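Local coordinates for protein Alpha/beta hydrolase (Streptomyces albidoflavus, PDB 6KSU) that probably closes linear non-ribosomal peptides into macrolactams, acting as a stand-alone cyclase of the penicillin-binding-protein (serine beta-lactamase) family, at residues 34-39 with 60-65; 42-47 with 356-361; 66-71 with 239-244; 78-83 with 327-332; 230-235 with 351-356. All blocks are in the same frame, centred on the assembly; numbering follows the deposited sequence.

Interaction 1: residues 34-39 with 60-65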
# COMPACT_ATOMS: atom_id res chain seq x y z
N LEU A 34 -1.16 17.56 -19.36
CA LEU A 34 -0.68 16.18 -19.42
C LEU A 34 -1.70 15.23 -18.82
O LEU A 34 -2.07 14.22 -19.44
CB LEU A 34 0.66 16.07 -18.70
CG LEU A 34 1.33 14.72 -18.90
CD1 LEU A 34 1.80 14.61 -20.35
CD2 LEU A 34 2.48 14.53 -17.94
N PHE A 35 -2.19 15.56 -17.62
CA PHE A 35 -3.21 14.76 -16.94
C PHE A 35 -4.43 14.53 -17.82
O PHE A 35 -4.95 13.41 -17.92
CB PHE A 35 -3.58 15.47 -15.63
CG PHE A 35 -4.70 14.83 -14.85
CD1 PHE A 35 -4.56 13.58 -14.29
CD2 PHE A 35 -5.88 15.53 -14.64
CE1 PHE A 35 -5.59 13.03 -13.51
CE2 PHE A 35 -6.93 14.98 -13.88
CZ PHE A 35 -6.79 13.74 -13.33
N GLU A 36 -4.91 15.59 -18.48
CA GLU A 36 -6.09 15.46 -19.34
C GLU A 36 -5.82 14.52 -20.51
O GLU A 36 -6.60 13.60 -20.79
CB GLU A 36 -6.52 16.83 -19.84
CG GLU A 36 -8.01 17.00 -19.86
CD GLU A 36 -8.58 16.99 -18.46
OE1 GLU A 36 -8.54 18.05 -17.78
OE2 GLU A 36 -9.07 15.92 -18.05
N GLU A 37 -4.70 14.74 -21.22
CA GLU A 37 -4.36 13.86 -22.34
C GLU A 37 -4.31 12.41 -21.88
O GLU A 37 -4.87 11.53 -22.55
CB GLU A 37 -3.01 14.26 -22.96
CG GLU A 37 -2.87 15.69 -23.52
CD GLU A 37 -4.18 16.38 -23.92
OE1 GLU A 37 -4.89 15.86 -24.82
OE2 GLU A 37 -4.49 17.46 -23.36
N LEU A 38 -3.66 12.14 -20.73
CA LEU A 38 -3.44 10.75 -20.35
C LEU A 38 -4.70 10.09 -19.81
O LEU A 38 -4.87 8.88 -19.97
CB LEU A 38 -2.32 10.66 -19.32
CG LEU A 38 -1.00 11.29 -19.75
CD1 LEU A 38 0.11 10.98 -18.76
CD2 LEU A 38 -0.66 10.82 -21.18
N VAL A 39 -5.58 10.84 -19.15
CA VAL A 39 -6.85 10.26 -18.71
C VAL A 39 -7.66 9.79 -19.92
O VAL A 39 -8.19 8.67 -19.95
CB VAL A 39 -7.65 11.28 -17.86
CG1 VAL A 39 -9.07 10.86 -17.77
CG2 VAL A 39 -7.05 11.39 -16.47
N TYR A 60 -6.42 19.08 -10.02
CA TYR A 60 -6.99 18.69 -11.30
C TYR A 60 -8.00 17.59 -11.03
O TYR A 60 -7.81 16.77 -10.14
CB TYR A 60 -5.89 18.22 -12.24
CG TYR A 60 -4.68 19.14 -12.30
CD1 TYR A 60 -4.65 20.26 -13.14
CD2 TYR A 60 -3.54 18.88 -11.54
CE1 TYR A 60 -3.53 21.09 -13.20
CE2 TYR A 60 -2.42 19.71 -11.60
CZ TYR A 60 -2.42 20.81 -12.44
OH TYR A 60 -1.30 21.62 -12.49
N ALA A 61 -9.10 17.61 -11.79
CA ALA A 61 -10.17 16.64 -11.61
C ALA A 61 -10.97 16.59 -12.88
O ALA A 61 -11.29 17.63 -13.45
CB ALA A 61 -11.09 17.00 -10.44
N THR A 62 -11.34 15.37 -13.31
CA THR A 62 -12.03 15.22 -14.58
C THR A 62 -12.87 13.96 -14.55
O THR A 62 -12.68 13.08 -13.71
CB THR A 62 -11.02 15.19 -15.73
OG1 THR A 62 -11.68 15.38 -16.98
CG2 THR A 62 -10.22 13.86 -15.73
N GLY A 63 -13.83 13.91 -15.47
CA GLY A 63 -14.55 12.67 -15.71
C GLY A 63 -15.71 12.44 -14.76
O GLY A 63 -16.24 13.36 -14.16
N LEU A 64 -16.09 11.17 -14.64
CA LEU A 64 -17.36 10.76 -14.06
C LEU A 64 -17.14 10.01 -12.75
O LEU A 64 -16.36 9.05 -12.70
CB LEU A 64 -18.12 9.86 -15.04
CG LEU A 64 -18.57 10.53 -16.35
CD1 LEU A 64 -19.43 9.60 -17.19
CD2 LEU A 64 -19.30 11.85 -16.07
N ALA A 65 -17.85 10.43 -11.70
CA ALA A 65 -17.85 9.69 -10.44
C ALA A 65 -18.55 8.35 -10.60
O ALA A 65 -18.16 7.35 -9.98
CB ALA A 65 -18.54 10.50 -9.35

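Interaction 2: residues 42-47 with 356-361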
# COMPACT_ATOMS: atom_id res chain seq x y z
N HIS A 42 -5.92 6.72 -21.89
CA HIS A 42 -6.19 5.43 -21.24
C HIS A 42 -7.66 5.24 -20.89
O HIS A 42 -8.03 4.21 -20.29
CB HIS A 42 -5.31 5.26 -19.98
CG HIS A 42 -3.84 5.29 -20.26
ND1 HIS A 42 -3.23 4.42 -21.13
CD2 HIS A 42 -2.86 6.11 -19.81
CE1 HIS A 42 -1.94 4.70 -21.20
NE2 HIS A 42 -1.69 5.72 -20.41
N ARG A 43 -8.52 6.19 -21.26
CA ARG A 43 -9.96 6.13 -21.03
C ARG A 43 -10.32 5.76 -19.59
O ARG A 43 -11.12 4.86 -19.32
CB ARG A 43 -10.62 5.21 -22.05
CG ARG A 43 -10.67 5.86 -23.43
CD ARG A 43 -11.96 5.53 -24.18
NE ARG A 43 -12.34 4.12 -24.03
CZ ARG A 43 -11.59 3.10 -24.42
NH1 ARG A 43 -10.41 3.31 -25.00
NH2 ARG A 43 -12.02 1.86 -24.23
N VAL A 44 -9.74 6.52 -18.65
CA VAL A 44 -10.14 6.47 -17.25
C VAL A 44 -11.51 7.11 -17.07
O VAL A 44 -11.77 8.20 -17.60
CB VAL A 44 -9.08 7.17 -16.40
CG1 VAL A 44 -9.47 7.14 -14.95
CG2 VAL A 44 -7.72 6.48 -16.63
N THR A 45 -12.39 6.44 -16.32
CA THR A 45 -13.72 7.00 -16.06
C THR A 45 -13.64 8.38 -15.42
O THR A 45 -14.30 9.32 -15.87
CB THR A 45 -14.56 6.07 -15.17
OG1 THR A 45 -14.58 4.75 -15.73
CG2 THR A 45 -16.00 6.59 -15.12
N GLY A 46 -12.84 8.52 -14.37
CA GLY A 46 -12.68 9.77 -13.65
C GLY A 46 -11.40 9.72 -12.84
O GLY A 46 -10.89 8.64 -12.52
N ALA A 47 -10.87 10.89 -12.54
CA ALA A 47 -9.59 10.91 -11.85
C ALA A 47 -9.41 12.25 -11.17
O ALA A 47 -10.02 13.26 -11.54
CB ALA A 47 -8.43 10.63 -12.83
N PRO A 356 -3.96 2.19 -12.88
CA PRO A 356 -2.53 1.85 -12.82
C PRO A 356 -1.73 2.25 -14.05
O PRO A 356 -0.61 2.74 -13.89
CB PRO A 356 -2.55 0.33 -12.64
CG PRO A 356 -3.79 0.11 -11.86
CD PRO A 356 -4.79 1.04 -12.48
N LYS A 357 -2.27 2.08 -15.26
CA LYS A 357 -1.49 2.50 -16.42
C LYS A 357 -1.44 4.02 -16.53
O LYS A 357 -0.43 4.57 -16.98
CB LYS A 357 -2.05 1.84 -17.70
CG LYS A 357 -1.23 2.10 -18.96
CD LYS A 357 0.28 1.87 -18.79
CE LYS A 357 1.07 3.08 -19.36
NZ LYS A 357 2.52 3.19 -19.01
N LEU A 358 -2.48 4.71 -16.07
CA LEU A 358 -2.42 6.16 -15.99
C LEU A 358 -1.35 6.62 -15.01
O LEU A 358 -0.62 7.59 -15.26
CB LEU A 358 -3.79 6.73 -15.57
CG LEU A 358 -3.84 8.24 -15.42
CD1 LEU A 358 -3.92 8.91 -16.76
CD2 LEU A 358 -5.00 8.71 -14.56
N TRP A 359 -1.23 5.94 -13.87
CA TRP A 359 -0.15 6.28 -12.95
C TRP A 359 1.21 6.08 -13.61
O TRP A 359 2.07 6.96 -13.55
CB TRP A 359 -0.25 5.46 -11.66
CG TRP A 359 0.91 5.71 -10.72
CD1 TRP A 359 1.85 4.80 -10.31
CD2 TRP A 359 1.25 6.95 -10.09
NE1 TRP A 359 2.75 5.40 -9.45
CE2 TRP A 359 2.39 6.72 -9.29
CE3 TRP A 359 0.68 8.23 -10.09
CZ2 TRP A 359 2.98 7.72 -8.53
CZ3 TRP A 359 1.27 9.22 -9.34
CH2 TRP A 359 2.41 8.95 -8.56
N GLU A 360 1.39 4.93 -14.26
CA GLU A 360 2.67 4.63 -14.91
C GLU A 360 3.00 5.68 -15.98
O GLU A 360 4.09 6.25 -15.99
CB GLU A 360 2.63 3.22 -15.50
CG GLU A 360 3.89 2.77 -16.19
CD GLU A 360 3.77 1.37 -16.82
OE1 GLU A 360 2.82 0.63 -16.47
OE2 GLU A 360 4.62 1.03 -17.67
N ALA A 361 2.04 5.97 -16.86
CA ALA A 361 2.26 6.97 -17.90
C ALA A 361 2.51 8.36 -17.30
O ALA A 361 3.33 9.13 -17.82
CB ALA A 361 1.07 7.01 -18.85

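Interaction 3: residues 66-71 with 239-244. With SO4 (sulfate ion), chain C.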
# COMPACT_ATOMS: atom_id res chain seq x y z
N SER A 66 -19.59 8.33 -11.43
CA SER A 66 -20.31 7.11 -11.77
C SER A 66 -20.70 7.22 -13.24
O SER A 66 -21.03 8.31 -13.73
CB SER A 66 -21.54 6.92 -10.86
OG SER A 66 -22.36 5.83 -11.27
N VAL A 67 -20.59 6.12 -13.97
CA VAL A 67 -21.08 6.16 -15.34
C VAL A 67 -22.59 6.03 -15.34
O VAL A 67 -23.26 6.69 -16.14
CB VAL A 67 -20.42 5.08 -16.21
CG1 VAL A 67 -21.18 4.93 -17.53
CG2 VAL A 67 -19.00 5.49 -16.51
N ARG A 68 -23.13 5.19 -14.44
CA ARG A 68 -24.57 5.02 -14.29
C ARG A 68 -25.25 6.36 -14.05
O ARG A 68 -26.03 6.83 -14.88
CB ARG A 68 -24.86 4.08 -13.13
CG ARG A 68 -24.05 2.84 -13.09
CD ARG A 68 -24.59 1.93 -12.01
NE ARG A 68 -24.50 0.52 -12.39
CZ ARG A 68 -24.67 -0.50 -11.55
NH1 ARG A 68 -24.93 -0.26 -10.28
NH2 ARG A 68 -24.59 -1.75 -11.99
N THR A 69 -24.97 6.97 -12.90
CA THR A 69 -25.24 8.38 -12.66
C THR A 69 -24.56 9.14 -13.79
O THR A 69 -23.66 8.60 -14.43
CB THR A 69 -24.68 8.82 -11.30
OG1 THR A 69 -25.12 7.93 -10.27
CG2 THR A 69 -25.11 10.20 -10.95
N GLY A 70 -24.92 10.37 -14.06
CA GLY A 70 -23.91 11.01 -14.87
C GLY A 70 -22.90 11.81 -14.09
O GLY A 70 -22.17 12.61 -14.69
N GLU A 71 -22.82 11.63 -12.77
CA GLU A 71 -22.27 12.70 -11.91
C GLU A 71 -20.79 12.96 -12.20
O GLU A 71 -19.99 12.02 -12.28
CB GLU A 71 -22.45 12.37 -10.43
CG GLU A 71 -21.71 13.36 -9.53
CD GLU A 71 -22.35 13.51 -8.17
OE1 GLU A 71 -21.95 14.44 -7.44
OE2 GLU A 71 -23.23 12.69 -7.84
N ARG A 239 -16.81 1.57 -23.19
CA ARG A 239 -16.30 2.38 -22.10
C ARG A 239 -16.34 1.52 -20.84
O ARG A 239 -17.12 0.57 -20.76
CB ARG A 239 -17.13 3.67 -21.89
CG ARG A 239 -18.45 3.43 -21.15
CD ARG A 239 -19.36 4.66 -21.14
NE ARG A 239 -20.78 4.33 -21.15
CZ ARG A 239 -21.76 5.22 -20.94
NH1 ARG A 239 -21.47 6.49 -20.69
NH2 ARG A 239 -23.02 4.84 -20.98
N ALA A 240 -15.49 1.87 -19.87
CA ALA A 240 -15.49 1.16 -18.59
C ALA A 240 -16.85 1.31 -17.91
O ALA A 240 -17.42 2.39 -17.88
CB ALA A 240 -14.35 1.69 -17.70
N GLU A 241 -17.38 0.21 -17.37
CA GLU A 241 -18.67 0.27 -16.70
C GLU A 241 -18.49 -0.09 -15.23
O GLU A 241 -17.47 -0.64 -14.84
CB GLU A 241 -19.71 -0.66 -17.37
CG GLU A 241 -21.00 -0.93 -16.54
CD GLU A 241 -21.86 0.32 -16.25
OE1 GLU A 241 -21.47 1.19 -15.43
OE2 GLU A 241 -22.95 0.43 -16.86
N HIS A 242 -19.48 0.30 -14.41
CA HIS A 242 -19.53 -0.02 -12.99
C HIS A 242 -19.05 -1.44 -12.70
O HIS A 242 -19.42 -2.39 -13.41
CB HIS A 242 -20.96 0.16 -12.47
CG HIS A 242 -21.14 -0.23 -11.04
ND1 HIS A 242 -20.79 0.59 -9.99
CD2 HIS A 242 -21.63 -1.36 -10.49
CE1 HIS A 242 -21.06 -0.02 -8.85
NE2 HIS A 242 -21.57 -1.21 -9.13
N VAL A 243 -18.22 -1.58 -11.68
CA VAL A 243 -17.79 -2.89 -11.20
C VAL A 243 -18.03 -2.92 -9.70
O VAL A 243 -17.72 -1.95 -8.98
CB VAL A 243 -16.31 -3.20 -11.56
CG1 VAL A 243 -15.35 -2.39 -10.74
CG2 VAL A 243 -16.01 -4.69 -11.41
N ASP A 244 -18.65 -3.99 -9.24
CA ASP A 244 -18.87 -4.19 -7.81
C ASP A 244 -17.60 -4.73 -7.18
O ASP A 244 -16.97 -5.65 -7.71
CB ASP A 244 -20.03 -5.15 -7.58
CG ASP A 244 -21.36 -4.45 -7.62
OD1 ASP A 244 -21.41 -3.27 -7.18
OD2 ASP A 244 -22.34 -5.06 -8.11
S SO4 C . -25.05 -1.55 -15.20
O1 SO4 C . -24.77 -1.64 -16.63
O2 SO4 C . -24.83 -2.85 -14.60
O3 SO4 C . -26.44 -1.13 -14.98
O4 SO4 C . -24.17 -0.55 -14.60

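Interaction 4: residues 78-83 with 327-332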
# COMPACT_ATOMS: atom_id res chain seq x y z
N GLY A 78 -14.85 11.70 -3.15
CA GLY A 78 -13.99 10.73 -2.51
C GLY A 78 -13.82 9.45 -3.31
O GLY A 78 -14.81 8.85 -3.76
N PHE A 79 -12.58 9.01 -3.43
CA PHE A 79 -12.15 7.78 -4.06
C PHE A 79 -11.62 6.80 -3.02
O PHE A 79 -11.05 7.22 -2.01
CB PHE A 79 -11.04 8.06 -5.08
CG PHE A 79 -11.50 8.82 -6.33
CD1 PHE A 79 -11.45 8.21 -7.57
CD2 PHE A 79 -11.92 10.15 -6.25
CE1 PHE A 79 -11.85 8.87 -8.71
CE2 PHE A 79 -12.33 10.85 -7.39
CZ PHE A 79 -12.30 10.21 -8.62
N PRO A 80 -11.77 5.50 -3.22
CA PRO A 80 -11.15 4.55 -2.27
C PRO A 80 -9.64 4.69 -2.28
O PRO A 80 -9.00 4.63 -3.33
CB PRO A 80 -11.59 3.18 -2.79
CG PRO A 80 -12.32 3.43 -4.09
CD PRO A 80 -12.64 4.87 -4.21
N PHE A 81 -9.06 4.89 -1.10
CA PHE A 81 -7.62 4.95 -1.01
C PHE A 81 -6.99 3.56 -1.18
O PHE A 81 -5.79 3.48 -1.46
CB PHE A 81 -7.21 5.57 0.32
CG PHE A 81 -7.49 7.05 0.41
CD1 PHE A 81 -7.73 7.82 -0.74
CD2 PHE A 81 -7.52 7.67 1.66
CE1 PHE A 81 -7.95 9.18 -0.66
CE2 PHE A 81 -7.77 9.05 1.77
CZ PHE A 81 -7.99 9.81 0.61
N GLY A 82 -7.76 2.50 -1.03
CA GLY A 82 -7.15 1.19 -0.88
C GLY A 82 -6.11 1.17 0.21
O GLY A 82 -6.25 1.79 1.28
N SER A 83 -5.01 0.47 -0.06
CA SER A 83 -3.92 0.36 0.90
C SER A 83 -3.25 1.69 1.19
O SER A 83 -2.46 1.76 2.15
CB SER A 83 -2.90 -0.65 0.36
OG SER A 83 -3.40 -1.96 0.58
N GLY A 327 -2.28 1.79 -3.77
CA GLY A 327 -3.49 1.09 -3.39
C GLY A 327 -4.43 0.94 -4.55
O GLY A 327 -4.39 1.73 -5.51
N ALA A 328 -5.27 -0.09 -4.48
CA ALA A 328 -6.30 -0.34 -5.48
C ALA A 328 -7.39 -1.21 -4.87
O ALA A 328 -7.11 -2.28 -4.32
CB ALA A 328 -5.71 -1.02 -6.73
N VAL A 329 -8.64 -0.77 -4.95
CA VAL A 329 -9.77 -1.59 -4.57
C VAL A 329 -10.69 -1.64 -5.79
O VAL A 329 -11.04 -0.59 -6.36
CB VAL A 329 -10.52 -1.05 -3.32
CG1 VAL A 329 -9.57 -0.62 -2.26
CG2 VAL A 329 -11.40 0.09 -3.62
N GLY A 330 -11.05 -2.85 -6.20
CA GLY A 330 -11.88 -3.01 -7.39
C GLY A 330 -11.37 -2.20 -8.57
O GLY A 330 -10.16 -2.13 -8.83
N GLY A 331 -12.29 -1.54 -9.27
CA GLY A 331 -11.90 -0.73 -10.41
C GLY A 331 -11.41 0.65 -10.03
O GLY A 331 -11.80 1.63 -10.65
N ALA A 332 -10.58 0.75 -8.99
CA ALA A 332 -10.08 2.05 -8.57
C ALA A 332 -8.65 1.91 -8.06
O ALA A 332 -8.26 0.86 -7.56
CB ALA A 332 -11.00 2.69 -7.50
O HOH W 1 -5.25 -1.52 -1.93

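Interaction 5: residues 230-235 with 351-356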
# COMPACT_ATOMS: atom_id res chain seq x y z
N GLY A 230 -16.21 2.36 -8.77
CA GLY A 230 -15.21 1.73 -9.61
C GLY A 230 -15.77 1.21 -10.94
O GLY A 230 -16.96 0.93 -11.08
N HIS A 231 -14.88 1.07 -11.92
CA HIS A 231 -15.24 0.81 -13.30
C HIS A 231 -14.20 -0.09 -13.93
O HIS A 231 -13.03 -0.07 -13.54
CB HIS A 231 -15.38 2.12 -14.12
CG HIS A 231 -16.38 3.09 -13.57
ND1 HIS A 231 -16.18 3.80 -12.40
CD2 HIS A 231 -17.59 3.48 -14.04
CE1 HIS A 231 -17.23 4.57 -12.17
NE2 HIS A 231 -18.10 4.40 -13.15
N ALA A 232 -14.63 -0.89 -14.91
CA ALA A 232 -13.76 -1.78 -15.66
C ALA A 232 -14.38 -2.05 -17.02
O ALA A 232 -15.59 -2.23 -17.14
CB ALA A 232 -13.54 -3.11 -14.94
N LEU A 233 -13.54 -2.10 -18.05
CA LEU A 233 -14.01 -2.43 -19.39
C LEU A 233 -14.50 -3.88 -19.44
O LEU A 233 -13.78 -4.80 -19.06
CB LEU A 233 -12.91 -2.21 -20.42
CG LEU A 233 -13.23 -1.13 -21.44
CD1 LEU A 233 -12.13 -1.06 -22.48
CD2 LEU A 233 -14.59 -1.39 -22.09
N ARG A 234 -15.72 -4.07 -19.89
CA ARG A 234 -16.25 -5.40 -20.13
C ARG A 234 -16.09 -5.79 -21.59
O ARG A 234 -16.01 -4.93 -22.48
CB ARG A 234 -17.71 -5.47 -19.71
CG ARG A 234 -17.86 -5.60 -18.22
CD ARG A 234 -19.29 -5.84 -17.89
NE ARG A 234 -20.12 -4.85 -18.55
CZ ARG A 234 -20.85 -3.96 -17.91
NH1 ARG A 234 -20.85 -3.95 -16.58
NH2 ARG A 234 -21.58 -3.08 -18.58
N ALA A 235 -16.01 -7.09 -21.83
CA ALA A 235 -15.83 -7.66 -23.16
C ALA A 235 -16.77 -7.02 -24.18
O ALA A 235 -17.99 -7.00 -23.99
CB ALA A 235 -16.05 -9.17 -23.11
N ASN A 351 -10.78 5.93 -10.89
CA ASN A 351 -11.88 5.03 -10.60
C ASN A 351 -12.19 4.12 -11.79
O ASN A 351 -13.34 3.70 -11.96
CB ASN A 351 -13.12 5.81 -10.13
CG ASN A 351 -13.83 6.62 -11.24
OD1 ASN A 351 -13.21 7.05 -12.21
ND2 ASN A 351 -15.13 6.85 -11.06
N SER A 352 -11.18 3.74 -12.57
CA SER A 352 -11.33 2.59 -13.46
C SER A 352 -10.08 1.70 -13.39
O SER A 352 -9.02 2.12 -12.94
CB SER A 352 -11.58 3.01 -14.91
OG SER A 352 -10.39 3.49 -15.48
N THR A 353 -10.22 0.46 -13.86
CA THR A 353 -9.09 -0.46 -13.87
C THR A 353 -7.89 0.09 -14.65
O THR A 353 -6.79 -0.43 -14.49
CB THR A 353 -9.52 -1.83 -14.44
OG1 THR A 353 -10.26 -1.66 -15.65
CG2 THR A 353 -10.39 -2.57 -13.44
N ALA A 354 -8.06 1.14 -15.45
CA ALA A 354 -6.93 1.72 -16.15
C ALA A 354 -6.10 2.67 -15.29
O ALA A 354 -5.05 3.15 -15.75
CB ALA A 354 -7.39 2.47 -17.40
N GLY A 355 -6.56 2.98 -14.07
CA GLY A 355 -5.80 3.78 -13.13
C GLY A 355 -4.32 3.47 -13.06
O GLY A 355 -3.48 4.38 -13.15
N PRO A 356 -3.96 2.19 -12.88
CA PRO A 356 -2.53 1.85 -12.82
C PRO A 356 -1.73 2.25 -14.05
O PRO A 356 -0.61 2.74 -13.89
CB PRO A 356 -2.55 0.33 -12.64
CG PRO A 356 -3.79 0.11 -11.86
CD PRO A 356 -4.79 1.04 -12.48

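Interaction 1: residues 34-39 with 60-65
Phe35 meets the edge strand with its ring, which slides past the base of Tyr60 in the opposite direction: Phe35 CD2 is 3.6 Å from Tyr60 CB. With CG anti to the backbone N (chi1 175°), the ring is carried out from the helix to the strand, and farther along the same side of the ring Phe35 CE2 lies 3.9 Å from Thr62 CG2. Tyr60 turns its own hydroxyl to the carbonyl oxygen of Arg28, about two turns earlier in the same helix.

Glu36 makes the polar link. Its chain folds back at chi2 (67°), which swings the carboxylate over to Thr62, where OG1 donates to Glu36 OE2 at 2.9 Å. The hydroxyl comes from above the carboxylate plane, 39° out of it, on the partly exposed flank of the contact.

One turn on, Val39 ends the row. It points at Thr62 tip to tip, with Val39 CG1 3.8 Å from Thr62 CG2, and its other methyl rests on a face of the Phe35 ring. Thr62 thus gives its hydroxyl to Glu36, while its methyl packs mainly against Phe35 and Val39.

Helix 23-41 lies against strand 56-63, an outermost strand of the seven-stranded sheet, their segments running 25° from parallel. Phe35 and Val39 also pack on Ala47 of the adjoining strand 46-53, while Leu38 faces helix 355-365.

Interaction 2: residues 42-47 with 356-361
The imidazole of His42 sits on the first two turns of helix 355-365, against Lys357, Leu358 and Ala361. Lys357 supplies a CH-pi interaction: its CG lies over one face of the ring, 3.8 Å from the centroid of His42 and 25° off the ring normal. The lysine chain is bent at both chi2 (48°) and chi3, which lays its CE beside the same imidazole as well. At the ring edge, near its plane, stands the methyl of Ala361, with His42 NE2 3.4 Å from Ala361 CB. That nitrogen is buried against the methyl with no polar partner in the model.

Purely apolar packing follows further along the loop. Val44 and Leu358 cross at about a right angle, Val44 CG2 being 4.1 Å from Leu358 CB. Leu358 also reaches the start of the strand, where its CD2 is 4.3 Å from Ala47 CB.

The charged group near the ring is committed to its own helix: Lys357 NZ forms a salt bridge with Glu360 OE2 at 3.3 Å. On the loop side, Arg43 closes helix 23-41 with a Schellman motif, positive phi included, and so turns the chain from helix toward strand.

On this side of the sheet, Leu358 reaches from helix 355-365 to Leu38 and Val39 of helix 23-41 and to Leu348 of strand 344-350. Val44 touches Val39 and Ala350 in the same layer, joining both helices to the central strands.

Interaction 3: residues 66-71 with 239-244
A surface site holding a sulfate, probably from the crystallisation liquor, lies here: Arg68 holds the anion, Glu241 is close by, and His242 is the platform on which the arginine rests. The guanidinium of Arg68 lies flat on the imidazole, centres 3.8 Å apart and planes at 25°; the closest approach is Arg68 CZ to His242 CD2, 3.3 Å, with the ring's rim against the arginine. His242 turns its CG anti to the backbone N (chi1 176°), and its NE2 donates to Asp244 OD1 at 2.8 Å, which fixes the ring's rotation. The carboxylate would probably favour positive charge on this stack.

Arg68 presents its edge to the anion. Its NE donates to SO4 O4, modelled at 2.5 Å, too short to be taken literally, and NH2 adds weak bonds to O2 and O4. The carboxylate of Glu241 comes close too, with Glu241 OE2 2.7 Å from SO4 O4. The guanidinium and carboxylate planes stand 72° apart, and the two groups miss a salt bridge.

Away from the sulfate, Val67 packs its methyls on polar groups. Its CG1 lies over the centre of one face of the Arg239 guanidinium, 3.5 Å from Arg239 CZ, while its other methyl faces the carbonyl of Ala240.

The loop between strands 56-63 and 79-80 is thereby laid on the short strand 241-242, which pairs in turn with strand 231-232. His231 of that strand accepts from the backbone N of Val67, and Thr45, ahead of strand 46-53, packs on both Val67 and Ala240.

Interaction 4: residues 78-83 with 327-332
This is a close backbone-to-backbone contact at the probable active site, where the chain leading to Ser83 passes the end of strand 322-329 in the sheet. Ser83 opens an SxxK pattern with Lys86, consistent with the nucleophile of serine beta-lactamases and penicillin-binding proteins; its OG has weak hydrogen bonds with Lys86 and Tyr174.

Glycines let the two chains come together. Ser83 N is 3.7 Å from Gly327 CA, and Phe81 O lies 3.8 Å from that same Gly327 CA. Gly82, at positive phi, meets a valine methyl instead: Val329 CG1 stands 3.3 Å from Gly82 CA.

Beside Gly82, Pro80 takes the apolar load. Val329 holds CG2 between its backbone N and carbonyl carbon (chi1 of CG1 -44°), which presses that methyl against the proline; the 3.2 Å between Pro80 CB and Val329 CG2 is tighter than usual van der Waals contact. Next to it, Pro80 CG lies 3.7 Å from Ala332 CB. Val329 and Ala332 are the two ends of a type II' turn through Gly330 and Gly331, so the proline sits against the turn end of the hairpin.

Between Ser83 and Ala328, one water accepts from two backbone amides, at 2.7 Å from Ser83 N and 2.9 Å from Ala328 N. In this family the amide of the serine and one from the strand beyond form the oxyanion hole, and two N-H groups converging on a single oxygen fit that role: the water probably marks where an acyl carbonyl oxygen would be held and polarised.

Interaction 5: residues 230-235 with 351-356
His231 and Asn351 run alongside each other in one direction in the tight half of this contact, where the short strand 231-232 passes the type I turn, Ser352 to Gly355, that leads from the sheet into helix 355-365. The main chain of Asn351 does the gripping: its carbonyl accepts from His231 ND1 at 2.9 Å, near the edge of the ring but 19° out of its plane. Gly230 CA adds a CA-H...O contact to the same oxygen. The far nitrogen of the imidazole is taken by the backbone N of Val67, so bonds at both nitrogens hold the ring, and the Asn351 amide, turned 63° from it, donates to the carbonyls of Glu229 and Leu64.

Toward the surface the contact thins. Ala232 and Thr353 touch mainly through methyls, Ala232 CB being 3.5 Å from Thr353 CG2, and Leu233 barely reaches the turn. Thr353 is exposed, as is Leu233.

Within the turn, Ser352 OG takes a weak capping bond from Ala354 N. Between the two halves, Thr353 N donates to His231 O at 2.9 Å.

All five contacts lie within the beta-lactamase-like part of the chain. Interactions 1 and 2 have centres about 8 Å apart and share the outer end of the seven-stranded sheet, where strands 56-63 and 46-53 are neighbours under helices 23-41 and 355-365. Centre to centre, interaction 5 lies about 9 Å from interaction 2, with which it shares helix 355-365, and about 10 Å from interaction 3, whose strand 241-242 pairs with strand 231-232. Interaction 4 is innermost, its centre about 11 Å from that of interaction 5, which it touches through Phe79 and Asn351. Since interaction 2 spans the other three later contacts, distant segments of residues 34-361 build one domain around the probable catalytic serine.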